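Long-range contacts in aldose 1-epimerase (PDB 3NRE), which probably catalyses the interconversion of the alpha and beta anomers of aldose sugars: residues A[51-56]-A[255-259]; A[57-61]-A[79-83]. The contacts are given in a common frame with arbitrary orientation. Residues are numbered along the deposited sequence.

Contact 1 (A[51-56]-A[255-259]); sequences LVPFAN and PMSHA
Residues 51-56 form an irregular loop leaving a strand, and 255-259 run from a strand end into a loop; the closest CA pair is Ala55-Met256, 6.6 Å apart. Leu51 (m, t) points toward the partner, its CD1 4.4 Å from Met256 CG. A cis peptide before Pro53 then turns the chain. Phe54 (chi1 57°) sends its ring away, yet its CB stays 3.7 Å from His258 NE2. Extended Ala55 provides the anchor: its N donates to His258 NE2 (3.0 Å, 170°) near the imidazole plane, while its CB meets CG of selenomethionine Met256 at 3.7 Å. His258 ND1 donates to Ala259 O (2.9 Å), which leaves NE2 as acceptor. Asn56 follows at positive phi (70°), with CB 4.4 Å from Met256 CE; its ND2 hydrogen-bonds a PEG, probably crystallisation liquor, in what may be the mutarotase sugar pocket. Leu51 and Pro255 hydrogen-bond through their backbones to Gly147 and Trp148, so strand 142-153 lies between strands 48-51 and 250-256, and Phe234 of strand 232-237 packs on Met256 and Asn56.

Contact 2 (A[57-61]-A[79-83]); sequences RVSGN and DAHYL
Two loops meet beside the possible sugar pocket of a galactose mutarotase fold, where Arg57 NH1 hydrogen-bonds a PEG probably from crystallisation liquor. Residues 58-61 make a type II beta turn: Asn61 N donates to Val58 O (2.9 Å), with Ser59 at -58/131 and Gly60 at 88/-5, where a CB would jam against Ser59 O. Asp79 OD1 accepts from His81 N (2.8 Å), an Asx turn. CA atoms approach at Arg57-Leu83 (5.0 Å) and Asn61-His81 (6.1 Å). Arg57 extends (m, t, t, chi4 81°), NE and NH2 both reaching Asp79 OD2 at 2.8 Å, a salt bridge on one oxygen; Leu83 CD1 lies over a guanidinium face, 3.5 Å from Arg57 CZ. His81 (chi1 -76°, chi2 83°) accepts from Gly60 N through NE2 (3.1 Å). Asn61 (55/39) clamps the other backbone: ND2 donates to Ala80 O (2.9 Å) and OD1 accepts from Tyr82 N (3.0 Å). One water accepts from Val58 N (2.8 Å) and sits 2.6 Å from Tyr82 O and 2.9 Å from Asn61 OD1.

In the fold
Residues 51-61 form one continuous run that contact 1 ties to the end of strand 250-256 and contact 2 to the loop 79-83; contact 2 is nested inside the loop closed by contact 1. Contact 1 centres about 7 Å from the chain centre and all its touching residues are buried, whereas contact 2 centres about 16 Å out and is mostly buried, with an exposed edge. The chemistry differs: apolar contacts and one hydrogen bond (209 Å² buried) against a salt bridge, a water and several hydrogen bonds (415 Å²). Both use histidine NE2 as acceptor for a backbone amide. They touch where Phe54 CZ meets Tyr82 CE1 at 3.4 Å, and Asn56 and Arg57 both hydrogen-bond the PEG.

Contact 1 (A[51-56]-A[255-259])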
loop_
_atom_site.group_PDB
_atom_site.type_symbol
_atom_site.label_atom_id
_atom_site.label_comp_id
_atom_site.label_asym_id
_atom_site.label_seq_id
_atom_site.Cartn_x
_atom_site.Cartn_y
_atom_site.Cartn_z
ATOM N N LEU A 51 3.895 2.896 1.814
ATOM C CA LEU A 51 3.479 3.184 3.181
ATOM C C LEU A 51 4.694 2.991 4.103
ATOM O O LEU A 51 5.175 1.860 4.267
ATOM C CB LEU A 51 2.329 2.201 3.565
ATOM C CG LEU A 51 1.163 2.119 2.542
ATOM C CD1 LEU A 51 0.145 1.039 2.939
ATOM C CD2 LEU A 51 0.479 3.464 2.338
ATOM N N VAL A 52 5.212 4.092 4.642
ATOM C CA VAL A 52 6.381 4.067 5.542
ATOM C C VAL A 52 6.350 5.349 6.367
ATOM O O VAL A 52 6.134 6.439 5.828
ATOM C CB VAL A 52 7.688 3.955 4.700
ATOM C CG1 VAL A 52 7.857 5.178 3.702
ATOM C CG2 VAL A 52 8.873 3.886 5.606
ATOM N N PRO A 53 6.537 5.266 7.704
ATOM C CA PRO A 53 7.057 4.140 8.479
ATOM C C PRO A 53 5.992 3.246 9.118
ATOM O O PRO A 53 6.303 2.421 9.981
ATOM C CB PRO A 53 7.864 4.859 9.559
ATOM C CG PRO A 53 7.034 6.070 9.856
ATOM C CD PRO A 53 6.597 6.513 8.466
ATOM N N PHE A 54 4.745 3.395 8.705
ATOM C CA PHE A 54 3.686 2.405 8.970
ATOM C C PHE A 54 2.524 2.708 8.082
ATOM O O PHE A 54 2.525 3.722 7.363
ATOM C CB PHE A 54 3.259 2.372 10.447
ATOM C CG PHE A 54 2.783 3.677 10.973
ATOM C CD1 PHE A 54 1.464 4.026 10.895
ATOM C CD2 PHE A 54 3.641 4.517 11.650
ATOM C CE1 PHE A 54 1.021 5.225 11.426
ATOM C CE2 PHE A 54 3.206 5.721 12.183
ATOM C CZ PHE A 54 1.890 6.080 12.065
ATOM N N ALA A 55 1.558 1.808 8.043
ATOM C CA ALA A 55 0.410 1.977 7.169
ATOM C C ALA A 55 -0.817 2.402 7.966
ATOM O O ALA A 55 -0.961 2.062 9.164
ATOM C CB ALA A 55 0.095 0.677 6.464
ATOM N N ASN A 56 -1.721 3.112 7.300
ATOM C CA ASN A 56 -3.050 3.434 7.793
ATOM C C ASN A 56 -2.942 4.459 8.947
ATOM O O ASN A 56 -2.081 5.337 8.914
ATOM C CB ASN A 56 -3.902 2.144 8.102
ATOM C CG ASN A 56 -5.378 2.346 7.867
ATOM O OD1 ASN A 56 -6.042 2.984 8.681
ATOM N ND2 ASN A 56 -5.889 1.887 6.736
ATOM N N PRO A 255 -1.490 -4.246 0.572
ATOM C CA PRO A 255 -0.762 -5.117 1.500
ATOM C C PRO A 255 -0.037 -4.342 2.598
ATOM O O PRO A 255 0.555 -3.261 2.377
ATOM C CB PRO A 255 0.230 -5.831 0.616
ATOM C CG PRO A 255 0.518 -4.768 -0.458
ATOM C CD PRO A 255 -0.791 -4.139 -0.712
HETATM N N MSE A 256 -0.119 -4.884 3.818
HETATM C CA MSE A 256 0.502 -4.250 4.943
HETATM C C MSE A 256 1.200 -5.276 5.767
HETATM O O MSE A 256 0.677 -6.386 5.955
HETATM C CB MSE A 256 -0.556 -3.561 5.856
HETATM C CG MSE A 256 -1.337 -2.476 5.185
HETATM SE SE MSE A 256 -2.905 -2.157 6.330
HETATM C CE MSE A 256 -2.165 -1.875 7.985
ATOM N N SER A 257 2.345 -4.880 6.311
ATOM C CA SER A 257 3.139 -5.777 7.139
ATOM C C SER A 257 2.603 -5.930 8.565
ATOM O O SER A 257 3.160 -6.715 9.357
ATOM C CB SER A 257 4.580 -5.258 7.207
ATOM O OG SER A 257 4.677 -4.107 8.014
ATOM N N HIS A 258 1.520 -5.212 8.864
ATOM C CA HIS A 258 0.946 -5.183 10.196
ATOM C C HIS A 258 -0.530 -4.918 10.120
ATOM O O HIS A 258 -1.018 -4.584 9.057
ATOM C CB HIS A 258 1.647 -4.134 11.056
ATOM C CG HIS A 258 1.429 -2.730 10.585
ATOM N ND1 HIS A 258 0.439 -1.920 11.094
ATOM C CD2 HIS A 258 2.100 -1.986 9.676
ATOM C CE1 HIS A 258 0.483 -0.748 10.481
ATOM N NE2 HIS A 258 1.469 -0.761 9.605
ATOM N N ALA A 259 -1.214 -5.064 11.269
ATOM C CA ALA A 259 -2.653 -4.815 11.379
ATOM C C ALA A 259 -2.897 -3.343 11.693
ATOM O O ALA A 259 -2.072 -2.730 12.368
ATOM C CB ALA A 259 -3.260 -5.658 12.462
#

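Contact 2 (A[57-61]-A[79-83])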
loop_
_atom_site.group_PDB
_atom_site.type_symbol
_atom_site.label_atom_id
_atom_site.label_comp_id
_atom_site.label_asym_id
_atom_site.label_seq_id
_atom_site.Cartn_x
_atom_site.Cartn_y
_atom_site.Cartn_z
ATOM N N ARG A 57 -3.848 4.388 9.912
ATOM C CA ARG A 57 -4.005 5.399 10.944
ATOM C C ARG A 57 -3.771 4.788 12.324
ATOM O O ARG A 57 -3.988 3.583 12.490
ATOM C CB ARG A 57 -5.464 5.853 10.928
ATOM C CG ARG A 57 -5.940 6.443 9.582
ATOM C CD ARG A 57 -7.402 6.687 9.517
ATOM N NE ARG A 57 -7.771 7.278 8.204
ATOM C CZ ARG A 57 -7.949 6.602 7.075
ATOM N NH1 ARG A 57 -7.847 5.278 7.056
ATOM N NH2 ARG A 57 -8.236 7.288 5.958
ATOM N N VAL A 58 -3.374 5.622 13.294
ATOM C CA VAL A 58 -3.272 5.215 14.704
ATOM C C VAL A 58 -4.392 5.973 15.436
ATOM O O VAL A 58 -4.342 7.203 15.524
ATOM C CB VAL A 58 -1.957 5.569 15.306
ATOM C CG1 VAL A 58 -1.915 5.090 16.797
ATOM C CG2 VAL A 58 -0.754 4.992 14.476
ATOM N N SER A 59 -5.426 5.244 15.871
ATOM C CA SER A 59 -6.608 5.936 16.422
ATOM C C SER A 59 -6.234 6.807 17.584
ATOM O O SER A 59 -5.494 6.389 18.506
ATOM C CB SER A 59 -7.761 4.986 16.699
ATOM O OG SER A 59 -7.351 4.035 17.621
ATOM N N GLY A 60 -6.712 8.049 17.523
ATOM C CA GLY A 60 -6.402 9.056 18.527
ATOM C C GLY A 60 -5.134 9.863 18.276
ATOM O O GLY A 60 -4.848 10.797 19.012
ATOM N N ASN A 61 -4.394 9.507 17.234
ATOM C CA ASN A 61 -3.117 10.160 16.879
ATOM C C ASN A 61 -2.150 10.134 18.064
ATOM O O ASN A 61 -1.430 11.088 18.320
ATOM C CB ASN A 61 -3.341 11.603 16.433
ATOM C CG ASN A 61 -3.849 11.727 15.025
ATOM O OD1 ASN A 61 -3.503 10.923 14.149
ATOM N ND2 ASN A 61 -4.640 12.781 14.784
ATOM N N ASP A 79 -8.054 14.488 6.342
ATOM C CA ASP A 79 -8.185 13.421 7.371
ATOM C C ASP A 79 -7.684 13.978 8.722
ATOM O O ASP A 79 -6.578 14.584 8.794
ATOM C CB ASP A 79 -7.423 12.180 6.941
ATOM C CG ASP A 79 -7.814 10.901 7.727
ATOM O OD1 ASP A 79 -8.172 10.950 8.936
ATOM O OD2 ASP A 79 -7.888 9.843 7.071
ATOM N N ALA A 80 -8.488 13.817 9.774
ATOM C CA ALA A 80 -8.091 14.163 11.136
ATOM C C ALA A 80 -6.940 13.310 11.651
ATOM O O ALA A 80 -6.163 13.744 12.521
ATOM C CB ALA A 80 -9.281 14.086 12.131
ATOM N N HIS A 81 -6.822 12.108 11.115
ATOM C CA HIS A 81 -5.741 11.228 11.531
ATOM C C HIS A 81 -4.555 11.302 10.604
ATOM O O HIS A 81 -4.725 11.275 9.391
ATOM C CB HIS A 81 -6.202 9.764 11.604
ATOM C CG HIS A 81 -7.019 9.482 12.812
ATOM N ND1 HIS A 81 -8.373 9.754 12.872
ATOM C CD2 HIS A 81 -6.655 9.071 14.051
ATOM C CE1 HIS A 81 -8.800 9.497 14.096
ATOM N NE2 HIS A 81 -7.792 9.044 14.817
ATOM N N TYR A 82 -3.382 11.350 11.217
ATOM C CA TYR A 82 -2.132 11.065 10.522
ATOM C C TYR A 82 -2.318 9.750 9.789
ATOM O O TYR A 82 -2.806 8.764 10.373
ATOM C CB TYR A 82 -1.009 10.985 11.530
ATOM C CG TYR A 82 0.346 10.636 10.951
ATOM C CD1 TYR A 82 0.731 9.322 10.804
ATOM C CD2 TYR A 82 1.253 11.616 10.627
ATOM C CE1 TYR A 82 1.996 8.999 10.293
ATOM C CE2 TYR A 82 2.524 11.281 10.124
ATOM C CZ TYR A 82 2.870 9.986 9.992
ATOM O OH TYR A 82 4.156 9.637 9.550
ATOM N N LEU A 83 -1.973 9.743 8.498
ATOM C CA LEU A 83 -2.301 8.641 7.599
ATOM C C LEU A 83 -1.087 8.174 6.780
ATOM O O LEU A 83 -0.451 8.987 6.148
ATOM C CB LEU A 83 -3.434 9.157 6.689
ATOM C CG LEU A 83 -3.920 8.295 5.612
ATOM C CD1 LEU A 83 -4.538 6.948 6.160
ATOM C CD2 LEU A 83 -4.973 8.982 4.681
HETATM O O HOH W 1 -3.006 8.381 12.927
#